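Local coordinates for protein sensor kinase citA (Klebsiella pneumoniae, PDB 1P0Z) that senses citrate through this periplasmic PAS-like domain and, as a homodimeric sensor histidine kinase, probably activates the response regulator CitB by phosphorylation to induce citrate-fermentation genes, at residues A[24-28]-A[36-41]; A[100-106]-A[119-125]. One frame throughout, in Å; residues are numbered along the deposited sequence.

Contact 1. Residues A[24-28]-A[36-41]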
loop_
_atom_site.group_PDB
_atom_site.type_symbol
_atom_site.label_atom_id
_atom_site.label_comp_id
_atom_site.label_asym_id
_atom_site.label_seq_id
_atom_site.Cartn_x
_atom_site.Cartn_y
_atom_site.Cartn_z
ATOM N N GLU A 24 11.543 -9.625 4.399
ATOM C CA GLU A 24 12.471 -8.492 4.389
ATOM C C GLU A 24 11.785 -7.160 4.670
ATOM O O GLU A 24 12.379 -6.259 5.312
ATOM C CB GLU A 24 13.206 -8.416 3.056
ATOM C CG GLU A 24 14.203 -9.564 2.874
ATOM C CD GLU A 24 15.117 -9.360 1.687
ATOM O OE1 GLU A 24 14.707 -9.621 0.539
ATOM O OE2 GLU A 24 16.259 -8.924 1.906
ATOM N N LEU A 25 10.546 -7.016 4.197
ATOM C CA LEU A 25 9.828 -5.765 4.450
ATOM C C LEU A 25 9.399 -5.721 5.907
ATOM O O LEU A 25 9.470 -4.673 6.541
ATOM C CB LEU A 25 8.587 -5.630 3.546
ATOM C CG LEU A 25 7.824 -4.317 3.790
ATOM C CD1 LEU A 25 8.691 -3.113 3.461
ATOM C CD2 LEU A 25 6.555 -4.308 2.899
ATOM N N VAL A 26 8.946 -6.854 6.445
ATOM C CA VAL A 26 8.539 -6.898 7.840
ATOM C C VAL A 26 9.732 -6.440 8.693
ATOM O O VAL A 26 9.583 -5.606 9.575
ATOM C CB VAL A 26 8.135 -8.332 8.260
ATOM C CG1 VAL A 26 7.985 -8.410 9.792
ATOM C CG2 VAL A 26 6.846 -8.736 7.576
ATOM N N GLU A 27 10.913 -6.984 8.400
ATOM C CA GLU A 27 12.115 -6.593 9.148
ATOM C C GLU A 27 12.496 -5.126 8.988
ATOM O O GLU A 27 12.790 -4.447 9.987
ATOM C CB GLU A 27 13.316 -7.458 8.751
ATOM C CG GLU A 27 14.586 -7.098 9.551
ATOM C CD GLU A 27 15.762 -7.999 9.243
ATOM O OE1 GLU A 27 15.655 -9.216 9.498
ATOM O OE2 GLU A 27 16.793 -7.493 8.752
ATOM N N ALA A 28 12.462 -4.626 7.752
ATOM C CA ALA A 28 12.830 -3.244 7.495
ATOM C C ALA A 28 11.860 -2.293 8.205
ATOM O O ALA A 28 12.264 -1.233 8.695
ATOM C CB ALA A 28 12.856 -2.974 5.984
ATOM N N ARG A 36 16.340 0.962 3.422
ATOM C CA ARG A 36 16.136 -0.462 3.152
ATOM C C ARG A 36 14.728 -0.652 2.520
ATOM O O ARG A 36 14.564 -1.411 1.544
ATOM C CB ARG A 36 16.255 -1.258 4.448
ATOM C CG ARG A 36 16.076 -2.761 4.285
ATOM C CD ARG A 36 16.990 -3.317 3.191
ATOM N NE ARG A 36 16.742 -4.740 2.971
ATOM C CZ ARG A 36 17.030 -5.380 1.835
ATOM N NH1 ARG A 36 17.578 -4.726 0.804
ATOM N NH2 ARG A 36 16.768 -6.677 1.729
ATOM N N ILE A 37 13.729 0.038 3.069
ATOM C CA ILE A 37 12.368 -0.057 2.521
ATOM C C ILE A 37 12.359 0.443 1.079
ATOM O O ILE A 37 11.771 -0.188 0.190
ATOM C CB ILE A 37 11.377 0.754 3.385
ATOM C CG1 ILE A 37 11.260 0.065 4.749
ATOM C CG2 ILE A 37 9.976 0.820 2.712
ATOM C CD1 ILE A 37 10.494 0.848 5.775
ATOM N N LYS A 38 13.018 1.574 0.838
ATOM C CA LYS A 38 13.089 2.118 -0.525
ATOM C C LYS A 38 13.748 1.126 -1.492
ATOM O O LYS A 38 13.286 0.929 -2.616
ATOM C CB LYS A 38 13.884 3.432 -0.523
ATOM C CG LYS A 38 13.997 4.091 -1.887
ATOM C CD LYS A 38 14.903 5.329 -1.783
ATOM C CE LYS A 38 14.703 6.327 -2.931
ATOM N NZ LYS A 38 14.787 5.760 -4.287
ATOM N N ALA A 39 14.847 0.506 -1.047
ATOM C CA ALA A 39 15.548 -0.475 -1.883
ATOM C C ALA A 39 14.668 -1.679 -2.226
ATOM O O ALA A 39 14.797 -2.279 -3.311
ATOM C CB ALA A 39 16.816 -0.950 -1.179
ATOM N N LEU A 40 13.772 -2.032 -1.306
ATOM C CA LEU A 40 12.881 -3.166 -1.535
ATOM C C LEU A 40 11.680 -2.803 -2.413
ATOM O O LEU A 40 11.290 -3.567 -3.301
ATOM C CB LEU A 40 12.351 -3.709 -0.201
ATOM C CG LEU A 40 13.328 -4.433 0.736
ATOM C CD1 LEU A 40 12.721 -4.563 2.159
ATOM C CD2 LEU A 40 13.661 -5.816 0.156
ATOM N N ILE A 41 11.102 -1.633 -2.170
ATOM C CA ILE A 41 9.903 -1.246 -2.906
ATOM C C ILE A 41 10.127 -0.646 -4.283
ATOM O O ILE A 41 9.366 -0.904 -5.195
ATOM C CB ILE A 41 9.044 -0.277 -2.076
ATOM C CG1 ILE A 41 8.696 -0.914 -0.718
ATOM C CG2 ILE A 41 7.796 0.081 -2.841
ATOM C CD1 ILE A 41 7.880 -2.172 -0.796
HETATM O O HOH W 1 15.462 -6.368 5.089
#
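Ala-28 sets the spacing where these two helical segments meet: its short side chain lets Ile-37 come in close, CB to CG1 at 3.6 Å, and Arg-36 lay its CG 3.6 Å from the same CB. Leu-40, with chi1 m and chi2 t, reaches across so that its CD1 lies 3.6 Å from Glu-24 O and 4.1 Å from Ala-28 CB. Leu-25 (t, p) leaves its helix sideways, yet its CD1 arrives 4.2 Å from Ile-37 CG2 and 4.4 Å from Ile-41 CD1. Helices 23-30 and 34-47 thus form an antiparallel helical hairpin, the segment axes 9.6 Å apart at 158°, whose apolar side settles on Ile-19 of helix 6-20 and Tyr-64 of strand 62-64. Toward solvent the residues become charged. Arg-36 bends at chi2 (p) over Ala-28 and brings its guanidinium to the Glu-24 carboxylate in a salt bridge; the modelled separation is implausibly short, so the exact placement is uncertain. Water 1 links Arg-36 NE (3.0 Å) to Glu-24 O (3.1 Å).

Contact 2. Residues A[100-106]-A[119-125]. With NA (sodium ion), chain L; OMO (Mo(VI)(=O)(oh)2 cluster), chain N; FLC (citrate anion), chain K.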
loop_
_atom_site.group_PDB
_atom_site.type_symbol
_atom_site.label_atom_id
_atom_site.label_comp_id
_atom_site.label_asym_id
_atom_site.label_seq_id
_atom_site.Cartn_x
_atom_site.Cartn_y
_atom_site.Cartn_z
ATOM N N SER A 100 -7.922 10.148 -8.023
ATOM C CA SER A 100 -8.870 9.090 -7.702
ATOM C C SER A 100 -8.278 7.747 -8.129
ATOM O O SER A 100 -8.001 7.513 -9.316
ATOM C CB SER A 100 -10.209 9.343 -8.381
ATOM O OG SER A 100 -11.152 8.420 -7.888
ATOM N N SER A 101 -8.086 6.868 -7.141
ATOM C CA SER A 101 -7.450 5.582 -7.428
ATOM C C SER A 101 -8.046 4.427 -6.665
ATOM O O SER A 101 -8.564 4.593 -5.565
ATOM C CB SER A 101 -5.957 5.664 -7.014
ATOM O OG SER A 101 -5.796 6.049 -5.623
ATOM N N LEU A 102 -7.957 3.235 -7.253
ATOM C CA LEU A 102 -8.430 2.002 -6.599
ATOM C C LEU A 102 -7.187 1.486 -5.862
ATOM O O LEU A 102 -6.127 1.367 -6.489
ATOM C CB LEU A 102 -8.872 1.009 -7.680
ATOM C CG LEU A 102 -9.868 -0.090 -7.302
ATOM C CD1 LEU A 102 -11.129 0.511 -6.735
ATOM C CD2 LEU A 102 -10.185 -0.916 -8.532
ATOM N N ARG A 103 -7.304 1.167 -4.563
ATOM C CA ARG A 103 -6.173 0.729 -3.743
ATOM C C ARG A 103 -6.403 -0.666 -3.243
ATOM O O ARG A 103 -7.534 -0.997 -2.892
ATOM C CB ARG A 103 -6.038 1.569 -2.454
ATOM C CG ARG A 103 -5.855 3.064 -2.684
ATOM C CD ARG A 103 -7.238 3.866 -2.570
ATOM N NE ARG A 103 -6.808 5.243 -2.796
ATOM C CZ ARG A 103 -6.353 6.062 -1.835
ATOM N NH1 ARG A 103 -6.350 5.667 -0.574
ATOM N NH2 ARG A 103 -5.761 7.231 -2.185
ATOM N N GLY A 104 -5.353 -1.462 -3.237
ATOM C CA GLY A 104 -5.444 -2.762 -2.575
ATOM C C GLY A 104 -4.624 -2.499 -1.301
ATOM O O GLY A 104 -3.488 -2.034 -1.398
ATOM N N LYS A 105 -5.193 -2.786 -0.121
ATOM C CA LYS A 105 -4.528 -2.531 1.157
ATOM C C LYS A 105 -4.411 -3.802 1.942
ATOM O O LYS A 105 -5.313 -4.633 1.903
ATOM C CB LYS A 105 -5.346 -1.561 1.990
ATOM C CG LYS A 105 -5.733 -0.241 1.247
ATOM C CD LYS A 105 -5.265 0.959 2.063
ATOM C CE LYS A 105 -5.897 2.203 1.568
ATOM N NZ LYS A 105 -5.326 3.335 2.343
ATOM N N SER A 106 -3.276 -3.962 2.638
ATOM C CA SER A 106 -3.114 -5.178 3.462
ATOM C C SER A 106 -2.151 -4.798 4.584
ATOM O O SER A 106 -1.175 -4.064 4.362
ATOM C CB SER A 106 -2.498 -6.306 2.601
ATOM O OG SER A 106 -2.462 -7.525 3.356
ATOM N N VAL A 119 0.517 -1.802 3.601
ATOM C CA VAL A 119 0.976 -1.606 2.219
ATOM C C VAL A 119 -0.284 -1.282 1.407
ATOM O O VAL A 119 -1.321 -1.920 1.583
ATOM C CB VAL A 119 1.589 -2.888 1.613
ATOM C CG1 VAL A 119 1.856 -2.687 0.100
ATOM C CG2 VAL A 119 2.897 -3.233 2.349
ATOM N N SER A 120 -0.165 -0.266 0.558
ATOM C CA SER A 120 -1.285 0.138 -0.306
ATOM C C SER A 120 -0.730 0.174 -1.725
ATOM O O SER A 120 0.250 0.881 -1.989
ATOM C CB SER A 120 -1.772 1.546 0.088
ATOM O OG SER A 120 -2.812 1.970 -0.811
ATOM N N VAL A 121 -1.349 -0.589 -2.626
ATOM C CA VAL A 121 -0.928 -0.590 -4.025
ATOM C C VAL A 121 -2.076 0.090 -4.766
ATOM O O VAL A 121 -3.215 -0.345 -4.685
ATOM C CB VAL A 121 -0.730 -2.029 -4.533
ATOM C CG1 VAL A 121 -0.520 -2.039 -6.026
ATOM C CG2 VAL A 121 0.467 -2.673 -3.769
ATOM N N GLY A 122 -1.762 1.136 -5.505
ATOM C CA GLY A 122 -2.831 1.894 -6.139
ATOM C C GLY A 122 -2.733 2.087 -7.638
ATOM O O GLY A 122 -1.641 2.141 -8.208
ATOM N N TYR A 123 -3.924 2.172 -8.245
ATOM C CA TYR A 123 -4.056 2.406 -9.695
ATOM C C TYR A 123 -4.948 3.629 -9.898
ATOM O O TYR A 123 -6.121 3.606 -9.541
ATOM C CB TYR A 123 -4.721 1.223 -10.400
ATOM C CG TYR A 123 -3.843 -0.004 -10.519
ATOM C CD1 TYR A 123 -3.614 -0.832 -9.420
ATOM C CD2 TYR A 123 -3.266 -0.339 -11.740
ATOM C CE1 TYR A 123 -2.818 -1.994 -9.533
ATOM C CE2 TYR A 123 -2.463 -1.488 -11.877
ATOM C CZ TYR A 123 -2.247 -2.305 -10.756
ATOM O OH TYR A 123 -1.433 -3.391 -10.902
ATOM N N THR A 124 -4.408 4.729 -10.416
ATOM C CA THR A 124 -5.245 5.915 -10.615
ATOM C C THR A 124 -6.146 5.666 -11.834
ATOM O O THR A 124 -5.676 5.404 -12.940
ATOM C CB THR A 124 -4.372 7.163 -10.811
ATOM O OG1 THR A 124 -3.700 7.429 -9.577
ATOM C CG2 THR A 124 -5.238 8.387 -11.234
ATOM N N ILE A 125 -7.439 5.800 -11.608
ATOM C CA ILE A 125 -8.444 5.463 -12.578
ATOM C C ILE A 125 -8.385 6.140 -13.919
ATOM O O ILE A 125 -8.547 5.485 -14.970
ATOM C CB ILE A 125 -9.847 5.576 -11.902
ATOM C CG1 ILE A 125 -9.952 4.458 -10.828
ATOM C CG2 ILE A 125 -10.957 5.309 -12.913
ATOM C CD1 ILE A 125 -11.134 4.603 -9.864
HETATM NA NA NA L . -0.785 -8.597 4.724
HETATM O OM1 OMO N . -4.162 10.238 1.099
HETATM MO MO OMO N . -4.123 8.375 1.340
HETATM O OR1 OMO N . -5.771 8.006 1.053
HETATM O OM2 OMO N . -3.988 8.310 3.077
HETATM C CAC FLC K . -1.697 9.130 -2.704
HETATM C CA FLC K . -1.758 7.614 -2.366
HETATM C CB FLC K . -2.320 7.339 -0.890
HETATM C CBC FLC K . -1.368 7.821 0.266
HETATM C CG FLC K . -2.697 5.787 -0.747
HETATM C CGC FLC K . -3.290 5.313 0.599
HETATM O OA1 FLC K . -0.962 9.858 -2.061
HETATM O OA2 FLC K . -2.487 9.489 -3.580
HETATM O OB1 FLC K . -0.174 7.517 0.231
HETATM O OB2 FLC K . -1.890 8.448 1.217
HETATM O OG1 FLC K . -3.715 6.169 1.455
HETATM O OG2 FLC K . -3.303 4.116 0.777
HETATM O OHB FLC K . -3.566 8.016 -0.670
HETATM O O HOH W 2 -2.788 -9.774 5.677
HETATM O O HOH W 3 0.366 -9.935 6.469
HETATM O O HOH W 4 -0.465 -10.493 3.335
#
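Strands 101-109 and 115-124 form an antiparallel beta hairpin in the five-stranded sheet of this PAS-like sCache domain, and the two segments cover much of its length. Backbone hydrogen bonds come in pairs: Leu-102 with Tyr-123, Gly-104 with Val-121 and Ser-106 with Val-119 each exchange N-H and C=O in both directions, at N to O distances of 2.8 to 3.0 Å. Beyond them, Ile-125 N donates to Ser-100 O at 2.9 Å. CA-H...O contacts reinforce the ladder, as from Arg-103 CA to Val-121 O at 3.3 Å.

Apolar packing belongs to the face of Leu-102, Val-119, Val-121 and Tyr-123. Val-119 and Tyr-123 touch helix 6-20, while Leu-102 packs on Val-91 and Val-93; branched and aromatic side chains suit this buried layer. The phenol of Tyr-123 keeps a polar partner there, Asp-49. Ser-106 shares this face; its OG hydrogen-bonds Ser-89 and binds sodium at 2.4 Å, in a site completed by Ser-20, Pro-107 and three waters.

Ligand recognition occupies the other face, where the polar ends of Arg-103, Lys-105 and Ser-120 meet citrate, which chelates a Mo(VI) oxo centre. Gly-122, opposite Arg-103, adds no side chain to this face. Arg-103 and Lys-105 are established citrate-binding residues, and their positive charges suit an anion; both also form salt bridges with Asp-79. Arg-103 NH1 donates to OR1 of the molybdenum cluster at 2.9 Å. One citrate carboxylate oxygen, OG2, accepts from both Lys-105 NZ and Ser-120 OG, each at 2.7 Å.

Overall arrangement
Contact 2 lies in the buried middle of the domain, contact 1 nearer its periphery, with centres about 19 Å apart. They hold different elements, a pair of helices and a pair of neighbouring strands, and their chemistry follows: contact 1 has no main-chain hydrogen bond across it and relies on apolar side chains with a charged, watered margin, whereas contact 2 is knit by main-chain hydrogen bonds, leaving side chains mainly to pack the core on one face, where Ser-106 also binds sodium, and to meet the ligand on the other. Charge therefore sits at the solvent edge in contact 1 but inside the citrate pocket in contact 2. The two meet where Leu-25 CD2 packs 3.9 Å from Val-119 CG2, joining helix 23-30 to the sheet.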